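Local atomic coordinates of type II restriction enzyme MspI (PDB entry 1YFI), a protein that recognises the double-stranded DNA sequence 5'-CCGG-3' and cleaves it after the first cytosine, leaving terminal 5'-phosphates. Residues F13-L18 with G31-K36. Residues are numbered along the deposited sequence; the frame is centred on the assembly and turned at random.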
loop_
_atom_site.group_PDB
_atom_site.type_symbol
_atom_site.label_atom_id
_atom_site.label_comp_id
_atom_site.label_asym_id
_atom_site.label_seq_id
_atom_site.Cartn_x
_atom_site.Cartn_y
_atom_site.Cartn_z
ATOM N N PHE E 13 18.838 12.590 3.941
ATOM C CA PHE E 13 18.312 11.866 5.087
ATOM C C PHE E 13 19.430 11.278 5.940
ATOM O O PHE E 13 19.168 10.518 6.872
ATOM C CB PHE E 13 17.348 10.764 4.626
ATOM C CG PHE E 13 16.053 11.290 4.086
ATOM C CD1 PHE E 13 15.973 11.797 2.799
ATOM C CD2 PHE E 13 14.913 11.325 4.888
ATOM C CE1 PHE E 13 14.775 12.339 2.312
ATOM C CE2 PHE E 13 13.708 11.864 4.412
ATOM C CZ PHE E 13 13.644 12.372 3.117
ATOM N N GLY E 14 20.670 11.640 5.623
ATOM C CA GLY E 14 21.810 11.153 6.380
ATOM C C GLY E 14 21.787 9.665 6.660
ATOM O O GLY E 14 22.243 9.223 7.711
ATOM N N ILE E 15 21.266 8.892 5.709
ATOM C CA ILE E 15 21.177 7.448 5.844
ATOM C C ILE E 15 22.502 6.763 6.176
ATOM O O ILE E 15 22.519 5.750 6.879
ATOM C CB ILE E 15 20.614 6.816 4.550
ATOM C CG1 ILE E 15 19.176 7.295 4.330
ATOM C CG2 ILE E 15 20.682 5.280 4.631
ATOM C CD1 ILE E 15 18.195 6.854 5.417
ATOM N N ASP E 16 23.609 7.301 5.671
ATOM C CA ASP E 16 24.911 6.693 5.924
ATOM C C ASP E 16 25.497 6.999 7.289
ATOM O O ASP E 16 26.342 6.251 7.777
ATOM C CB ASP E 16 25.909 7.076 4.841
ATOM C CG ASP E 16 25.539 6.509 3.485
ATOM O OD1 ASP E 16 25.010 5.376 3.434
ATOM O OD2 ASP E 16 25.788 7.195 2.473
ATOM N N GLN E 17 25.057 8.089 7.911
ATOM C CA GLN E 17 25.545 8.420 9.244
ATOM C C GLN E 17 24.827 7.538 10.270
ATOM O O GLN E 17 25.153 7.564 11.459
ATOM C CB GLN E 17 25.291 9.892 9.582
ATOM C CG GLN E 17 26.153 10.900 8.833
ATOM C CD GLN E 17 25.803 10.990 7.360
ATOM O OE1 GLN E 17 26.152 10.108 6.569
ATOM N NE2 GLN E 17 25.097 12.057 6.984
ATOM N N LEU E 18 23.844 6.766 9.816
ATOM C CA LEU E 18 23.105 5.883 10.708
ATOM C C LEU E 18 23.829 4.546 10.842
ATOM O O LEU E 18 24.034 3.833 9.858
ATOM C CB LEU E 18 21.686 5.651 10.184
ATOM C CG LEU E 18 20.806 6.899 10.083
ATOM C CD1 LEU E 18 19.470 6.532 9.447
ATOM C CD2 LEU E 18 20.597 7.502 11.466
ATOM N N GLY E 31 11.653 5.014 4.910
ATOM C CA GLY E 31 10.248 5.185 4.590
ATOM C C GLY E 31 9.948 6.610 4.155
ATOM O O GLY E 31 9.229 6.828 3.184
ATOM N N LYS E 32 10.502 7.576 4.878
ATOM C CA LYS E 32 10.310 8.977 4.556
ATOM C C LYS E 32 11.120 9.360 3.332
ATOM O O LYS E 32 10.694 10.199 2.537
ATOM C CB LYS E 32 10.728 9.862 5.734
ATOM C CG LYS E 32 9.658 10.061 6.814
ATOM C CD LYS E 32 8.475 10.944 6.348
ATOM C CE LYS E 32 7.439 10.170 5.520
ATOM N NZ LYS E 32 6.211 10.975 5.203
ATOM N N LEU E 33 12.294 8.754 3.178
ATOM C CA LEU E 33 13.137 9.069 2.032
ATOM C C LEU E 33 12.470 8.633 0.731
ATOM O O LEU E 33 12.436 9.386 -0.237
ATOM C CB LEU E 33 14.515 8.405 2.168
ATOM C CG LEU E 33 15.488 8.608 1.001
ATOM C CD1 LEU E 33 16.917 8.414 1.477
ATOM C CD2 LEU E 33 15.153 7.644 -0.125
ATOM N N TYR E 34 11.923 7.425 0.714
ATOM C CA TYR E 34 11.288 6.941 -0.493
ATOM C C TYR E 34 9.979 7.627 -0.863
ATOM O O TYR E 34 9.502 7.496 -1.992
ATOM C CB TYR E 34 11.137 5.416 -0.431
ATOM C CG TYR E 34 12.432 4.756 -0.836
ATOM C CD1 TYR E 34 13.446 4.534 0.088
ATOM C CD2 TYR E 34 12.692 4.475 -2.174
ATOM C CE1 TYR E 34 14.692 4.055 -0.310
ATOM C CE2 TYR E 34 13.925 3.999 -2.584
ATOM C CZ TYR E 34 14.924 3.790 -1.651
ATOM O OH TYR E 34 16.147 3.315 -2.064
ATOM N N GLU E 35 9.396 8.367 0.075
ATOM C CA GLU E 35 8.167 9.081 -0.242
ATOM C C GLU E 35 8.645 10.324 -0.981
ATOM O O GLU E 35 8.021 10.770 -1.941
ATOM C CB GLU E 35 7.401 9.483 1.023
ATOM C CG GLU E 35 6.123 10.262 0.722
ATOM C CD GLU E 35 5.430 10.833 1.954
ATOM O OE1 GLU E 35 4.897 10.054 2.771
ATOM O OE2 GLU E 35 5.413 12.074 2.104
ATOM N N LYS E 36 9.783 10.858 -0.536
ATOM C CA LYS E 36 10.356 12.058 -1.150
ATOM C C LYS E 36 10.752 11.766 -2.588
ATOM O O LYS E 36 10.582 12.610 -3.468
ATOM C CB LYS E 36 11.588 12.522 -0.373
ATOM C CG LYS E 36 11.609 14.006 -0.053
ATOM C CD LYS E 36 12.150 14.863 -1.181
ATOM C CE LYS E 36 12.278 16.321 -0.723
ATOM N NZ LYS E 36 13.090 17.155 -1.655
#
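With CG of Phe13 turned anti to its own carbonyl carbon (chi1 -71°), the phenyl ring reaches across to segment 31-36 of helix 23-41 and lies on CA and CB of Leu33, whose CG, anti to the backbone N (chi1 178°), is carried out past the CD1 side of the ring. Leu33 CA sits over one face in a CH-pi contact, 3.6 Å from the centroid of the Phe13 ring and 15° off the normal, somewhat displaced toward the rim. The leucine branch continues the contact along the root of the ring: its CG approaches Phe13 CD1 at 3.7 Å, and its CD1 then meets CG1 of Ile15 at 3.8 Å. Phe13 and Ile15 thus both pack on Leu33. At the far end of the ring, Phe13 CE2 lies 3.8 Å from CB of Lys32, while CB of Lys36 comes obliquely to within 4.1 Å of Phe13 CZ. Both lysines lend only the base of their side chains; the Lys32 chain, bent at chi2 and chi3, turns to place NZ on Glu35 OE1 (2.9 Å), approaching from above the carboxylate plane, and Lys36 NZ pairs with Asp40. Between Phe13 and Ile15 lies Gly14, with positive phi, the C-prime residue of the Schellman motif that ends helix 4-12. Leu9 and Tyr10 of helix 4-12 also touch Leu33, and the contact thereby packs the end of that helix and its following loop against helix 23-41, from which Tyr34 reaches Phe207 of strand 203-210 in the five-stranded mixed sheet of this PDDEXK-clan nuclease.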